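PDB 4MX8: periplasmic binding protein, which probably binds a solute outside the cell membrane, perhaps an iron-siderophore complex, and delivers it to an ABC-type importer. Local coordinates for residues G191-L196 and I234-L239; P220-I225 and L240-Q245; L184-S189 and Q245-V250. One frame throughout, in Å; residues are numbered along the deposited sequence.

Interaction 1. Residues G191-L196 and I234-L239; sequences GQLSAL and ISFEFL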
loop_
_atom_site.group_PDB
_atom_site.type_symbol
_atom_site.label_atom_id
_atom_site.label_comp_id
_atom_site.label_asym_id
_atom_site.label_seq_id
_atom_site.Cartn_x
_atom_site.Cartn_y
_atom_site.Cartn_z
ATOM N N GLY A 191 -16.457 -12.743 5.257
ATOM C CA GLY A 191 -17.741 -12.454 5.874
ATOM C C GLY A 191 -17.571 -11.808 7.227
ATOM O O GLY A 191 -18.553 -11.465 7.884
ATOM N N GLN A 192 -16.313 -11.644 7.630
ATOM C CA GLN A 192 -15.960 -11.055 8.914
ATOM C C GLN A 192 -15.655 -9.567 8.764
ATOM O O GLN A 192 -15.350 -9.096 7.672
ATOM C CB GLN A 192 -14.724 -11.756 9.456
ATOM C CG GLN A 192 -14.787 -12.097 10.922
ATOM C CD GLN A 192 -15.056 -13.561 11.143
ATOM O OE1 GLN A 192 -16.200 -14.005 11.071
ATOM N NE2 GLN A 192 -13.997 -14.330 11.398
ATOM N N LEU A 193 -15.725 -8.830 9.865
ATOM C CA LEU A 193 -15.365 -7.408 9.855
ATOM C C LEU A 193 -14.169 -7.127 10.782
ATOM O O LEU A 193 -14.126 -7.604 11.906
ATOM C CB LEU A 193 -16.581 -6.545 10.241
ATOM C CG LEU A 193 -17.462 -5.992 9.112
ATOM C CD1 LEU A 193 -17.950 -7.057 8.200
ATOM C CD2 LEU A 193 -18.645 -5.229 9.648
ATOM N N SER A 194 -13.186 -6.378 10.306
ATOM C CA SER A 194 -12.079 -5.948 11.170
ATOM C C SER A 194 -12.042 -4.425 11.203
ATOM O O SER A 194 -12.097 -3.780 10.158
ATOM C CB SER A 194 -10.731 -6.482 10.669
ATOM O OG SER A 194 -10.838 -7.818 10.197
ATOM N N ALA A 195 -11.968 -3.848 12.396
ATOM C CA ALA A 195 -11.908 -2.395 12.514
ATOM C C ALA A 195 -10.505 -1.880 12.209
ATOM O O ALA A 195 -9.520 -2.358 12.787
ATOM C CB ALA A 195 -12.349 -1.947 13.897
ATOM N N LEU A 196 -10.416 -0.911 11.300
ATOM C CA LEU A 196 -9.155 -0.202 11.080
ATOM C C LEU A 196 -8.951 0.909 12.108
ATOM O O LEU A 196 -9.888 1.541 12.559
ATOM C CB LEU A 196 -9.101 0.389 9.687
ATOM C CG LEU A 196 -9.199 -0.656 8.603
ATOM C CD1 LEU A 196 -9.063 0.023 7.256
ATOM C CD2 LEU A 196 -8.130 -1.662 8.830
ATOM N N ILE A 234 -14.971 -7.388 14.691
ATOM C CA ILE A 234 -16.135 -6.722 15.251
ATOM C C ILE A 234 -17.418 -7.269 14.623
ATOM O O ILE A 234 -17.411 -7.739 13.479
ATOM C CB ILE A 234 -16.065 -5.185 15.059
ATOM C CG1 ILE A 234 -16.067 -4.818 13.582
ATOM C CG2 ILE A 234 -14.827 -4.601 15.726
ATOM C CD1 ILE A 234 -16.153 -3.325 13.351
ATOM N N SER A 235 -18.513 -7.213 15.379
ATOM C CA SER A 235 -19.805 -7.692 14.901
ATOM C C SER A 235 -20.505 -6.592 14.118
ATOM O O SER A 235 -20.075 -5.448 14.148
ATOM C CB SER A 235 -20.666 -8.101 16.088
ATOM O OG SER A 235 -20.791 -7.027 17.005
ATOM N N PHE A 236 -21.585 -6.929 13.416
ATOM C CA PHE A 236 -22.395 -5.890 12.790
ATOM C C PHE A 236 -22.964 -4.972 13.862
ATOM O O PHE A 236 -23.101 -3.773 13.654
ATOM C CB PHE A 236 -23.528 -6.488 11.962
ATOM C CG PHE A 236 -23.057 -7.326 10.819
ATOM C CD1 PHE A 236 -22.279 -6.776 9.816
ATOM C CD2 PHE A 236 -23.398 -8.661 10.738
ATOM C CE1 PHE A 236 -21.844 -7.555 8.750
ATOM C CE2 PHE A 236 -22.968 -9.433 9.683
ATOM C CZ PHE A 236 -22.193 -8.885 8.689
ATOM N N GLU A 237 -23.277 -5.540 15.020
ATOM C CA GLU A 237 -23.794 -4.763 16.141
ATOM C C GLU A 237 -22.825 -3.664 16.615
ATOM O O GLU A 237 -23.256 -2.637 17.139
ATOM C CB GLU A 237 -24.171 -5.687 17.298
ATOM C CG GLU A 237 -25.363 -6.586 17.016
ATOM C CD GLU A 237 -24.964 -7.923 16.425
ATOM O OE1 GLU A 237 -25.789 -8.867 16.458
ATOM O OE2 GLU A 237 -23.822 -8.034 15.930
ATOM N N PHE A 238 -21.528 -3.886 16.425
ATOM C CA PHE A 238 -20.512 -2.880 16.724
ATOM C C PHE A 238 -20.762 -1.630 15.890
ATOM O O PHE A 238 -20.680 -0.513 16.399
ATOM C CB PHE A 238 -19.110 -3.447 16.438
ATOM C CG PHE A 238 -17.970 -2.517 16.790
ATOM C CD1 PHE A 238 -17.550 -1.526 15.901
ATOM C CD2 PHE A 238 -17.290 -2.655 17.997
ATOM C CE1 PHE A 238 -16.495 -0.670 16.215
ATOM C CE2 PHE A 238 -16.227 -1.809 18.313
ATOM C CZ PHE A 238 -15.835 -0.815 17.416
ATOM N N LEU A 239 -21.056 -1.820 14.605
ATOM C CA LEU A 239 -21.300 -0.687 13.716
ATOM C C LEU A 239 -22.480 0.096 14.236
ATOM O O LEU A 239 -22.410 1.312 14.376
ATOM C CB LEU A 239 -21.577 -1.145 12.291
ATOM C CG LEU A 239 -20.404 -1.828 11.614
ATOM C CD1 LEU A 239 -20.784 -2.237 10.211
ATOM C CD2 LEU A 239 -19.229 -0.894 11.601
#
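With chi1 at 63°, Ile-234 holds CG1 between its backbone N and carbonyl carbon, and an extended chi2 carries CD1 onward, so that this branch lies beside strand 192-195. Phe-236 and Leu-239, both with CG anti to the carbonyl carbon, swing their ends back toward the same strand. Leu-193 is the common partner. Its CB packs against CG1 of Ile-234 at 3.8 Å, while its two methyls reach the helix: CD2 meets Leu-239 CD1 at 3.7 Å and Phe-236 CD1 at 4.0 Å, coming at the ring obliquely, and CD1 lies beside CE1 of the same ring. Leu-193 crosses both of these side chains at about a right angle. Ala-195 adds a smaller apolar touch, its CB 4.1 Å from CG2 of Ile-234. That same CG2 sits over the centre of one face of the Phe-238 ring. One backbone bond accompanies the packing, Ile-234 N to Leu-193 O at 2.9 Å, with the donor above the carbonyl plane. Ser-235 then caps the new helix, its OG accepting from Phe-238 N. The contact thus sets the start of helix 236-242 against the edge strand 192-195 of the sheet, with strand 183-189 beside Leu-193 and helix 225-229 touching Ala-195 and Ile-234.

Interaction 2. Residues P220-I225 and L240-Q245; sequences PVLEDI and LEHDPQ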
loop_
_atom_site.group_PDB
_atom_site.type_symbol
_atom_site.label_atom_id
_atom_site.label_comp_id
_atom_site.label_asym_id
_atom_site.label_seq_id
_atom_site.Cartn_x
_atom_site.Cartn_y
_atom_site.Cartn_z
ATOM N N PRO A 220 -11.839 9.421 13.815
ATOM C CA PRO A 220 -12.287 8.075 14.208
ATOM C C PRO A 220 -13.539 8.109 15.074
ATOM O O PRO A 220 -13.693 8.978 15.927
ATOM C CB PRO A 220 -11.117 7.536 15.049
ATOM C CG PRO A 220 -10.000 8.476 14.841
ATOM C CD PRO A 220 -10.579 9.799 14.469
ATOM N N VAL A 221 -14.416 7.138 14.869
ATOM C CA VAL A 221 -15.650 7.016 15.652
ATOM C C VAL A 221 -15.397 6.865 17.156
ATOM O O VAL A 221 -16.231 7.242 17.965
ATOM C CB VAL A 221 -16.519 5.869 15.117
ATOM C CG1 VAL A 221 -15.988 4.554 15.611
ATOM C CG2 VAL A 221 -17.966 6.052 15.520
ATOM N N LEU A 222 -14.237 6.322 17.512
ATOM C CA LEU A 222 -13.811 6.168 18.894
ATOM C C LEU A 222 -12.389 6.712 19.014
ATOM O O LEU A 222 -11.558 6.505 18.114
ATOM C CB LEU A 222 -13.840 4.697 19.288
ATOM C CG LEU A 222 -15.209 4.024 19.269
ATOM C CD1 LEU A 222 -15.126 2.521 19.508
ATOM C CD2 LEU A 222 -16.072 4.685 20.320
ATOM N N GLU A 223 -12.104 7.405 20.118
ATOM C CA GLU A 223 -10.782 8.006 20.325
ATOM C C GLU A 223 -9.714 6.930 20.484
ATOM O O GLU A 223 -8.531 7.191 20.239
ATOM C CB GLU A 223 -10.772 8.970 21.516
ATOM C CG GLU A 223 -11.277 8.348 22.809
ATOM C CD GLU A 223 -11.287 9.326 23.976
ATOM O OE1 GLU A 223 -11.814 8.962 25.058
ATOM O OE2 GLU A 223 -10.764 10.453 23.809
ATOM N N ASP A 224 -10.142 5.728 20.880
ATOM C CA ASP A 224 -9.260 4.558 20.903
ATOM C C ASP A 224 -9.962 3.296 20.368
ATOM O O ASP A 224 -10.482 2.483 21.143
ATOM C CB ASP A 224 -8.731 4.319 22.320
ATOM C CG ASP A 224 -7.411 3.565 22.338
ATOM O OD1 ASP A 224 -6.529 3.952 23.140
ATOM O OD2 ASP A 224 -7.256 2.592 21.559
ATOM N N ILE A 225 -9.971 3.137 19.045
ATOM C CA ILE A 225 -10.648 2.006 18.415
ATOM C C ILE A 225 -9.987 0.689 18.774
ATOM O O ILE A 225 -10.660 -0.268 19.144
ATOM C CB ILE A 225 -10.698 2.141 16.884
ATOM C CG1 ILE A 225 -11.534 3.363 16.497
ATOM C CG2 ILE A 225 -11.265 0.880 16.245
ATOM C CD1 ILE A 225 -11.446 3.719 15.030
ATOM N N LEU A 240 -23.552 -0.627 14.545
ATOM C CA LEU A 240 -24.799 -0.027 14.995
ATOM C C LEU A 240 -24.650 0.688 16.329
ATOM O O LEU A 240 -25.225 1.752 16.531
ATOM C CB LEU A 240 -25.873 -1.093 15.119
ATOM C CG LEU A 240 -27.250 -0.485 15.270
ATOM C CD1 LEU A 240 -27.538 0.402 14.079
ATOM C CD2 LEU A 240 -28.246 -1.582 15.358
ATOM N N GLU A 241 -23.879 0.098 17.237
ATOM C CA GLU A 241 -23.631 0.694 18.548
ATOM C C GLU A 241 -22.972 2.060 18.455
ATOM O O GLU A 241 -23.534 3.054 18.918
ATOM C CB GLU A 241 -22.773 -0.233 19.414
ATOM C CG GLU A 241 -22.115 0.446 20.608
ATOM C CD GLU A 241 -21.656 -0.540 21.667
ATOM O OE1 GLU A 241 -21.403 -1.717 21.324
ATOM O OE2 GLU A 241 -21.558 -0.139 22.850
ATOM N N HIS A 242 -21.788 2.089 17.844
ATOM C CA HIS A 242 -20.961 3.287 17.746
ATOM C C HIS A 242 -21.363 4.170 16.577
ATOM O O HIS A 242 -21.005 5.354 16.532
ATOM C CB HIS A 242 -19.491 2.892 17.632
ATOM C CG HIS A 242 -19.015 2.076 18.787
ATOM N ND1 HIS A 242 -19.002 2.557 20.077
ATOM C CD2 HIS A 242 -18.570 0.800 18.857
ATOM C CE1 HIS A 242 -18.557 1.617 20.892
ATOM N NE2 HIS A 242 -18.289 0.540 20.177
ATOM N N ASP A 243 -22.104 3.571 15.646
ATOM C CA ASP A 243 -22.741 4.269 14.527
ATOM C C ASP A 243 -21.956 5.445 13.947
ATOM O O ASP A 243 -22.267 6.603 14.222
ATOM C CB ASP A 243 -24.156 4.701 14.913
ATOM C CG ASP A 243 -24.939 5.236 13.732
ATOM O OD1 ASP A 243 -25.701 6.206 13.932
ATOM O OD2 ASP A 243 -24.780 4.694 12.608
ATOM N N PRO A 244 -20.930 5.142 13.147
ATOM C CA PRO A 244 -20.130 6.177 12.498
ATOM C C PRO A 244 -20.932 6.833 11.390
ATOM O O PRO A 244 -21.768 6.162 10.771
ATOM C CB PRO A 244 -18.953 5.395 11.908
ATOM C CG PRO A 244 -19.462 4.020 11.721
ATOM C CD PRO A 244 -20.493 3.784 12.786
ATOM N N GLN A 245 -20.686 8.124 11.166
ATOM C CA GLN A 245 -21.349 8.873 10.114
ATOM C C GLN A 245 -20.945 8.384 8.724
ATOM O O GLN A 245 -21.770 8.315 7.818
ATOM C CB GLN A 245 -21.038 10.361 10.257
ATOM C CG GLN A 245 -21.805 11.228 9.281
ATOM C CD GLN A 245 -23.261 11.336 9.660
ATOM O OE1 GLN A 245 -23.598 11.267 10.838
ATOM N NE2 GLN A 245 -24.139 11.493 8.667
#
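The backbones of an irregular loop and a helix end come closest at Val-221 and Pro-244, whose CA atoms are 5.5 Å apart, just where Asp-243 leaves helix 236-242 with a positive phi of 35°. In this alpha/beta lobe of the TroA-like fold, the pairing closes the turn from the helix into strand 246-251 against the loop ahead of helix 225-229. No hydrogen bond crosses between the segments; the fit is one of side chains. Val-221, with CG2 anti to its backbone N, directs this methyl at the chain leaving the helix, 3.8 Å from Pro-244 CB and beside the carbonyl oxygen of His-242. Leu-222 crosses the imidazole of His-242 at about a right angle, and its CD1 makes a CH-pi contact 3.7 Å from the ring centroid, 5° off the normal. Phe-238, one turn earlier in the helix, meets the imidazole edge-to-face. An alanine in place of His-242 removes the ring face under Leu-222 CD1 and would probably loosen the loop against the helix end. Asp-243 turns away, its OD1 hydrogen-bonded to Thr-277 OG1. The imidazole itself is sandwiched: on the face opposite Leu-222, Glu-241 CG sits over the ring centre, 3.7 Å above its plane.

Interaction 3. Residues L184-S189 and Q245-V250; sequences LGIMVS and QWLWVV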
loop_
_atom_site.group_PDB
_atom_site.type_symbol
_atom_site.label_atom_id
_atom_site.label_comp_id
_atom_site.label_asym_id
_atom_site.label_seq_id
_atom_site.Cartn_x
_atom_site.Cartn_y
_atom_site.Cartn_z
ATOM N N LEU A 184 -15.397 5.390 10.294
ATOM C CA LEU A 184 -14.756 4.139 10.688
ATOM C C LEU A 184 -14.318 3.378 9.449
ATOM O O LEU A 184 -15.098 3.203 8.517
ATOM C CB LEU A 184 -15.701 3.268 11.514
ATOM C CG LEU A 184 -15.090 1.940 11.952
ATOM C CD1 LEU A 184 -14.013 2.185 12.988
ATOM C CD2 LEU A 184 -16.135 0.981 12.473
ATOM N N GLY A 185 -13.065 2.937 9.430
ATOM C CA GLY A 185 -12.584 2.101 8.352
ATOM C C GLY A 185 -12.727 0.632 8.724
ATOM O O GLY A 185 -12.348 0.197 9.825
ATOM N N ILE A 186 -13.297 -0.149 7.817
ATOM C CA ILE A 186 -13.381 -1.578 8.047
ATOM C C ILE A 186 -12.751 -2.346 6.904
ATOM O O ILE A 186 -12.622 -1.845 5.785
ATOM C CB ILE A 186 -14.827 -2.091 8.279
ATOM C CG1 ILE A 186 -15.740 -1.750 7.104
ATOM C CG2 ILE A 186 -15.376 -1.547 9.568
ATOM C CD1 ILE A 186 -17.031 -2.507 7.130
HETATM N N MSE A 187 -12.354 -3.573 7.212
HETATM C CA MSE A 187 -11.805 -4.471 6.225
HETATM C C MSE A 187 -12.585 -5.770 6.296
HETATM O O MSE A 187 -12.613 -6.426 7.333
HETATM C CB MSE A 187 -10.333 -4.715 6.514
HETATM C CG MSE A 187 -9.586 -5.324 5.353
HETATM SE SE MSE A 187 -7.699 -5.219 5.661
HETATM C CE MSE A 187 -7.420 -3.319 5.249
ATOM N N VAL A 188 -13.246 -6.121 5.203
ATOM C CA VAL A 188 -14.077 -7.315 5.173
ATOM C C VAL A 188 -13.292 -8.502 4.631
ATOM O O VAL A 188 -12.657 -8.414 3.579
ATOM C CB VAL A 188 -15.311 -7.098 4.303
ATOM C CG1 VAL A 188 -16.126 -8.355 4.258
ATOM C CG2 VAL A 188 -16.118 -5.943 4.834
ATOM N N SER A 189 -13.327 -9.612 5.352
ATOM C CA SER A 189 -12.603 -10.789 4.918
ATOM C C SER A 189 -13.297 -12.069 5.359
ATOM O O SER A 189 -13.261 -12.438 6.531
ATOM C CB SER A 189 -11.180 -10.757 5.463
ATOM O OG SER A 189 -10.441 -11.879 5.010
ATOM N N GLN A 245 -20.686 8.124 11.166
ATOM C CA GLN A 245 -21.349 8.873 10.114
ATOM C C GLN A 245 -20.945 8.384 8.724
ATOM O O GLN A 245 -21.770 8.315 7.818
ATOM C CB GLN A 245 -21.038 10.361 10.257
ATOM C CG GLN A 245 -21.805 11.228 9.281
ATOM C CD GLN A 245 -23.261 11.336 9.660
ATOM O OE1 GLN A 245 -23.598 11.267 10.838
ATOM N NE2 GLN A 245 -24.139 11.493 8.667
ATOM N N TRP A 246 -19.667 8.056 8.558
ATOM C CA TRP A 246 -19.165 7.548 7.296
ATOM C C TRP A 246 -18.497 6.210 7.553
ATOM O O TRP A 246 -17.757 6.062 8.542
ATOM C CB TRP A 246 -18.134 8.511 6.741
ATOM C CG TRP A 246 -18.656 9.853 6.481
ATOM C CD1 TRP A 246 -18.592 10.931 7.309
ATOM C CD2 TRP A 246 -19.335 10.284 5.305
ATOM N NE1 TRP A 246 -19.192 12.015 6.717
ATOM C CE2 TRP A 246 -19.660 11.638 5.483
ATOM C CE3 TRP A 246 -19.702 9.655 4.117
ATOM C CZ2 TRP A 246 -20.335 12.379 4.511
ATOM C CZ3 TRP A 246 -20.377 10.388 3.155
ATOM C CH2 TRP A 246 -20.686 11.736 3.359
ATOM N N LEU A 247 -18.760 5.237 6.678
ATOM C CA LEU A 247 -18.142 3.916 6.773
ATOM C C LEU A 247 -17.294 3.690 5.533
ATOM O O LEU A 247 -17.815 3.723 4.413
ATOM C CB LEU A 247 -19.211 2.830 6.883
ATOM C CG LEU A 247 -18.800 1.363 7.085
ATOM C CD1 LEU A 247 -18.283 1.130 8.486
ATOM C CD2 LEU A 247 -19.971 0.444 6.806
ATOM N N TRP A 248 -15.990 3.478 5.739
ATOM C CA TRP A 248 -15.033 3.283 4.649
ATOM C C TRP A 248 -14.609 1.829 4.561
ATOM O O TRP A 248 -13.967 1.324 5.472
ATOM C CB TRP A 248 -13.782 4.118 4.890
ATOM C CG TRP A 248 -14.006 5.600 4.964
ATOM C CD1 TRP A 248 -14.329 6.324 6.073
ATOM C CD2 TRP A 248 -13.897 6.541 3.894
ATOM N NE1 TRP A 248 -14.434 7.658 5.760
ATOM C CE2 TRP A 248 -14.167 7.817 4.428
ATOM C CE3 TRP A 248 -13.590 6.431 2.539
ATOM C CZ2 TRP A 248 -14.140 8.968 3.659
ATOM C CZ3 TRP A 248 -13.561 7.579 1.777
ATOM C CH2 TRP A 248 -13.839 8.829 2.337
ATOM N N VAL A 249 -14.931 1.173 3.451
ATOM C CA VAL A 249 -14.802 -0.277 3.350
ATOM C C VAL A 249 -13.726 -0.746 2.380
ATOM O O VAL A 249 -13.703 -0.329 1.220
ATOM C CB VAL A 249 -16.124 -0.887 2.884
ATOM C CG1 VAL A 249 -16.048 -2.396 2.921
ATOM C CG2 VAL A 249 -17.259 -0.380 3.753
ATOM N N VAL A 250 -12.852 -1.625 2.865
ATOM C CA VAL A 250 -11.844 -2.308 2.043
ATOM C C VAL A 250 -12.195 -3.798 1.956
ATOM O O VAL A 250 -12.171 -4.504 2.964
ATOM C CB VAL A 250 -10.451 -2.187 2.690
ATOM C CG1 VAL A 250 -9.441 -2.965 1.920
ATOM C CG2 VAL A 250 -10.037 -0.752 2.772
#
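Ile-186 and Val-249 lie side by side and point the same way, CG1 of Ile-186 3.9 Å from CG2 of Val-249, on the face of the sheet that also bears Leu-184 and Leu-247. The chi1 of 58° places Ile-186 CG1 between its backbone N and carbonyl carbon, and the branch runs on so that CD1 reaches CD1 of Leu-247 at 4.1 Å, the two side chains crossing obliquely. Val-188 meets Val-249 in the same oblique manner, methyl to methyl. The opposite face carries Met-187 (a selenomethionine), Trp-248 and Val-250. Met-187 is extended through chi2 and then bends at chi3, which lays CE along Val-250, 3.9 Å from its CG1. Trp-248 has glycine for its bridge partner; the indole stands with its edge near Leu-184 O, and it also packs on Val-218, Val-312 and strand 284-287.

Between the two faces run five backbone hydrogen bonds, with Leu-184, Ile-186 and Val-188 donating to Trp-246, Trp-248 and Val-250, and Trp-248 and Val-250 donating back to Leu-184 and Ile-186. The straightest is Trp-248 N to Leu-184 O, 2.9 Å at 173°. The short strand axes diverge by 28°, an ordinary sheet twist. Helix 236-242 packs on the first face through Leu-239, which touches Leu-184 and Leu-247. Two neighbouring parallel strands joined through helices in this way form a beta-alpha-beta crossover, here elaborated by the antiparallel strand 192-195, at the centre of one alpha/beta lobe of the solute-binding protein.

Leu-184 is where the three contacts meet. From interaction 3 it touches interaction 2 through its CD1, 3.6 Å from Ile-225 CD1, and interaction 1 through its CD2, 3.7 Å from Leu-239 CD2. Interactions 1 and 3, with centres about 9 Å apart, also share a sheet: Leu-196 N lies 2.7 Å from Gly-185 O, a probable hydrogen bond joining strand 192-195 to strand 183-189. Helix 236-242 serves interaction 1 with its start and interaction 2 with its end, and Gln-245 carries the chain from interaction 2 into interaction 3. Together they fasten the helix and its flanking loop over one face of the sheet. Interactions 1 and 2 also touch directly, Ala-195 CB lying 3.8 Å from Ile-225 CG2.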